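Local coordinates for dermonecrotic toxin (Pasteurella multocida, PDB 2EBF), which is a dermonecrotic, mitogenic toxin that induces bone resorption and is associated with severe progressive atrophic rhinitis in pigs, represented by its C-terminal region, at residues R189-A194 / K204-D209. Numbering follows the deposited sequence.
Sequences RGYAGA and KYVIED. With GLC (alpha-D-glucopyranose), chain B; GLC (alpha-D-glucopyranose), chain C.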
ATOM      1  N   ARG A 189      13.513  16.578 -11.564  1.00 29.72           N
ATOM      2  CA  ARG A 189      14.402  17.668 -11.966  1.00 30.36           C
ATOM      3  C   ARG A 189      15.466  17.933 -10.901  1.00 30.53           C
ATOM      4  O   ARG A 189      16.106  18.978 -10.907  1.00 29.97           O
ATOM      5  CB  ARG A 189      13.599  18.948 -12.232  1.00 30.49           C
ATOM      6  CG  ARG A 189      12.554  18.842 -13.357  1.00 32.91           C
ATOM      7  CD  ARG A 189      13.177  19.015 -14.724  1.00 37.36           C
ATOM      8  NE  ARG A 189      12.197  18.896 -15.807  1.00 40.92           N
ATOM      9  CZ  ARG A 189      11.889  17.763 -16.438  1.00 41.60           C
ATOM     10  NH1 ARG A 189      12.474  16.617 -16.106  1.00 43.03           N
ATOM     11  NH2 ARG A 189      10.986  17.777 -17.405  1.00 42.66           N
ATOM     12  N   GLY A 190      15.642  16.984  -9.990  1.00 30.97           N
ATOM     13  CA  GLY A 190      16.539  17.158  -8.855  1.00 31.54           C
ATOM     14  C   GLY A 190      17.960  16.722  -9.133  1.00 32.39           C
ATOM     15  O   GLY A 190      18.434  16.790 -10.275  1.00 32.30           O
ATOM     16  N   TYR A 191      18.628  16.250  -8.083  1.00 32.96           N
ATOM     17  CA  TYR A 191      20.064  16.000  -8.107  1.00 34.06           C
ATOM     18  C   TYR A 191      20.398  14.520  -8.269  1.00 34.55           C
ATOM     19  O   TYR A 191      19.943  13.686  -7.496  1.00 34.32           O
ATOM     20  CB  TYR A 191      20.689  16.562  -6.824  1.00 34.17           C
ATOM     21  CG  TYR A 191      22.188  16.406  -6.697  1.00 35.09           C
ATOM     22  CD1 TYR A 191      23.057  17.208  -7.432  1.00 36.18           C
ATOM     23  CD2 TYR A 191      22.739  15.479  -5.811  1.00 35.76           C
ATOM     24  CE1 TYR A 191      24.438  17.075  -7.306  1.00 36.21           C
ATOM     25  CE2 TYR A 191      24.109  15.341  -5.676  1.00 35.40           C
ATOM     26  CZ  TYR A 191      24.955  16.141  -6.423  1.00 36.13           C
ATOM     27  OH  TYR A 191      26.321  16.003  -6.292  1.00 35.99           O
ATOM     28  N   ALA A 192      21.201  14.204  -9.277  1.00 35.26           N
ATOM     29  CA  ALA A 192      21.576  12.820  -9.552  1.00 36.46           C
ATOM     30  C   ALA A 192      23.054  12.553  -9.284  1.00 37.13           C
ATOM     31  O   ALA A 192      23.557  11.468  -9.576  1.00 37.46           O
ATOM     32  CB  ALA A 192      21.228  12.462 -10.976  1.00 36.42           C
ATOM     33  N   GLY A 193      23.748  13.539  -8.724  1.00 37.88           N
ATOM     34  CA  GLY A 193      25.194  13.446  -8.541  1.00 38.91           C
ATOM     35  C   GLY A 193      25.595  12.670  -7.303  1.00 39.62           C
ATOM     36  O   GLY A 193      24.757  12.043  -6.654  1.00 39.63           O
ATOM     37  N   ALA A 194      26.884  12.723  -6.972  1.00 40.25           N
ATOM     38  CA  ALA A 194      27.417  11.990  -5.831  1.00 41.15           C
ATOM     39  C   ALA A 194      27.382  12.820  -4.553  1.00 41.85           C
ATOM     40  O   ALA A 194      27.350  14.050  -4.601  1.00 41.85           O
ATOM     41  CB  ALA A 194      28.830  11.511  -6.125  1.00 41.43           C
ATOM     42  N   LYS A 204      18.654  14.275   1.835  1.00 37.06           N
ATOM     43  CA  LYS A 204      17.366  14.204   1.162  1.00 35.97           C
ATOM     44  C   LYS A 204      17.336  15.117  -0.064  1.00 35.31           C
ATOM     45  O   LYS A 204      16.852  14.718  -1.125  1.00 34.70           O
ATOM     46  CB  LYS A 204      16.237  14.561   2.134  1.00 35.89           C
ATOM     47  CG  LYS A 204      16.142  13.636   3.336  1.00 35.47           C
ATOM     48  CD  LYS A 204      15.073  14.101   4.315  1.00 36.78           C
ATOM     49  CE  LYS A 204      15.133  13.323   5.627  1.00 37.46           C
ATOM     50  NZ  LYS A 204      14.648  11.918   5.486  1.00 39.37           N
ATOM     51  N   TYR A 205      17.866  16.332   0.086  1.00 34.23           N
ATOM     52  CA  TYR A 205      17.844  17.329  -0.982  1.00 33.74           C
ATOM     53  C   TYR A 205      19.217  17.954  -1.223  1.00 33.99           C
ATOM     54  O   TYR A 205      20.007  18.137  -0.293  1.00 33.53           O
ATOM     55  CB  TYR A 205      16.802  18.419  -0.702  1.00 33.18           C
ATOM     56  CG  TYR A 205      15.530  17.904  -0.041  1.00 32.40           C
ATOM     57  CD1 TYR A 205      15.355  18.007   1.338  1.00 31.07           C
ATOM     58  CD2 TYR A 205      14.513  17.305  -0.794  1.00 32.48           C
ATOM     59  CE1 TYR A 205      14.203  17.531   1.962  1.00 30.76           C
ATOM     60  CE2 TYR A 205      13.343  16.823  -0.179  1.00 31.50           C
ATOM     61  CZ  TYR A 205      13.199  16.943   1.205  1.00 32.04           C
ATOM     62  OH  TYR A 205      12.060  16.484   1.846  1.00 30.46           O
ATOM     63  N   VAL A 206      19.499  18.255  -2.485  1.00 34.07           N
ATOM     64  CA  VAL A 206      20.725  18.955  -2.849  1.00 34.78           C
ATOM     65  C   VAL A 206      20.399  20.088  -3.798  1.00 35.24           C
ATOM     66  O   VAL A 206      19.690  19.897  -4.788  1.00 35.27           O
ATOM     67  CB  VAL A 206      21.784  18.019  -3.490  1.00 34.64           C
ATOM     68  CG1 VAL A 206      23.027  18.806  -3.923  1.00 34.46           C
ATOM     69  CG2 VAL A 206      22.189  16.924  -2.531  1.00 34.44           C
ATOM     70  N   ILE A 207      20.900  21.276  -3.470  1.00 36.09           N
ATOM     71  CA  ILE A 207      20.956  22.365  -4.427  1.00 36.79           C
ATOM     72  C   ILE A 207      22.386  22.346  -4.967  1.00 37.52           C
ATOM     73  O   ILE A 207      23.344  22.663  -4.251  1.00 37.24           O
ATOM     74  CB  ILE A 207      20.582  23.735  -3.793  1.00 37.21           C
ATOM     75  CG1 ILE A 207      19.075  23.824  -3.512  1.00 37.25           C
ATOM     76  CG2 ILE A 207      20.962  24.877  -4.727  1.00 36.72           C
ATOM     77  CD1 ILE A 207      18.561  22.934  -2.386  1.00 38.54           C
ATOM     78  N   GLU A 208      22.518  21.934  -6.226  1.00 37.93           N
ATOM     79  CA  GLU A 208      23.817  21.661  -6.835  1.00 38.96           C
ATOM     80  C   GLU A 208      24.656  22.931  -7.015  1.00 38.97           C
ATOM     81  O   GLU A 208      25.844  22.943  -6.703  1.00 38.78           O
ATOM     82  CB  GLU A 208      23.628  20.934  -8.174  1.00 38.71           C
ATOM     83  CG  GLU A 208      24.924  20.594  -8.900  1.00 39.72           C
ATOM     84  CD  GLU A 208      24.736  19.615 -10.048  1.00 40.13           C
ATOM     85  OE1 GLU A 208      23.595  19.452 -10.531  1.00 42.89           O
ATOM     86  OE2 GLU A 208      25.740  19.003 -10.472  1.00 42.31           O
ATOM     87  N   ASP A 209      24.027  23.988  -7.520  1.00 39.49           N
ATOM     88  CA  ASP A 209      24.703  25.266  -7.721  1.00 39.84           C
ATOM     89  C   ASP A 209      24.053  26.356  -6.878  1.00 39.96           C
ATOM     90  O   ASP A 209      22.953  26.821  -7.177  1.00 39.66           O
ATOM     91  CB  ASP A 209      24.691  25.646  -9.207  1.00 39.84           C
ATOM     92  CG  ASP A 209      25.615  26.810  -9.531  1.00 40.37           C
ATOM     93  OD1 ASP A 209      25.943  26.969 -10.722  1.00 41.41           O
ATOM     94  OD2 ASP A 209      26.017  27.564  -8.616  1.00 40.15           O
TER
HETATM   95  C1  GLC B   1      16.580  16.241 -14.856  1.00 46.91           C
HETATM   96  C2  GLC B   1      16.073  16.329 -16.296  1.00 47.21           C
HETATM   97  C3  GLC B   1      16.904  17.330 -17.097  1.00 47.65           C
HETATM   98  C4  GLC B   1      16.937  18.694 -16.398  1.00 47.94           C
HETATM   99  C5  GLC B   1      17.329  18.577 -14.925  1.00 47.37           C
HETATM  100  C6  GLC B   1      17.044  19.894 -14.214  1.00 47.52           C
HETATM  101  O2  GLC B   1      16.102  15.032 -16.913  1.00 46.02           O
HETATM  102  O3  GLC B   1      16.342  17.465 -18.405  1.00 48.02           O
HETATM  103  O4  GLC B   1      17.882  19.555 -17.051  1.00 48.25           O
HETATM  104  O5  GLC B   1      16.608  17.538 -14.249  1.00 46.69           O
HETATM  105  O6  GLC B   1      17.624  19.865 -12.905  1.00 48.23           O
HETATM  106  C1  GLC C   2      18.214  15.087 -13.551  1.00 46.44           C
HETATM  107  C2  GLC C   2      19.739  15.004 -13.429  1.00 47.19           C
HETATM  108  C3  GLC C   2      20.296  13.969 -14.411  1.00 46.81           C
HETATM  109  C4  GLC C   2      19.606  12.612 -14.227  1.00 45.80           C
HETATM  110  C5  GLC C   2      18.072  12.737 -14.252  1.00 44.69           C
HETATM  111  C6  GLC C   2      17.378  11.429 -13.855  1.00 43.25           C
HETATM  112  O1  GLC C   2      17.869  15.623 -14.831  1.00 47.19           O
HETATM  113  O2  GLC C   2      20.350  16.286 -13.655  1.00 47.70           O
HETATM  114  O3  GLC C   2      21.703  13.822 -14.202  1.00 47.92           O
HETATM  115  O4  GLC C   2      20.070  11.698 -15.224  1.00 44.23           O
HETATM  116  O5  GLC C   2      17.616  13.786 -13.382  1.00 45.35           O
HETATM  117  O6  GLC C   2      17.591  11.106 -12.468  1.00 40.20           O
HETATM  118  O   HOH W   1      22.510  16.199 -11.027  1.00 49.04           O
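Tyr-191, in the irregular loop 189-194 that follows helix 171-180, faces Val-206 on the short strand 205-207, their CA atoms 6.1 Å apart. The two backbones come closest here without pairing, and both residues direct their CB atoms at the opposing segment. A chi1 of -179°, which turns CG away from the backbone N, carries the Tyr-191 ring over the valine. Val-206 CG1 sits over the ring centre, 3.7 Å from the centroid and 8° off the normal, a CH-pi contact. Val-206 CB and CG2 lie beyond the CG-CD2 side of the ring, with Val-206 CB 3.6 Å from Tyr-191 CD2. The loop folds back over the opposite face, where Gly-193 N stands 3.5 Å above the ring plane. Tyr-191 OH donates to Ala-194 O over 2.8 Å, tilted 21° from the carbonyl plane; this bond, with Val-206 and Gly-193 on opposite faces, limits how the ring can turn.

Strand 205-207 is an outer strand of a small three-stranded antiparallel sheet in the C2 region of the toxin, and Lys-204 and Tyr-205 form a classic beta bulge opposite Ile-263. Tyr-262 of the neighbouring strand 260-263 touches both Tyr-191 and Val-206. Backbone hydrogen bonds link Tyr-191 with Ala-310 and Arg-312, just after helix 305-309.

Glu-208 crosses the CD1-CE1 edge at about a right angle, descending from the valine side until its CD lies near the ring plane, 3.7 Å from Tyr-191 CE1. Arg-189, Gly-190 and Ala-192 line a glycan pocket, completed by Leu-104, Phe-188 and Arg-312, that holds an alpha,alpha-1,1-linked, trehalose-type disaccharide. A water accepts from Ala-192 N and makes weak, long bonds to Glu-208 OE1 and to O2 of the chain C glucose. Arg-189 O accepts from O6 of the chain B half at 2.7 Å, while Ala-192 CB packs against the chain C half.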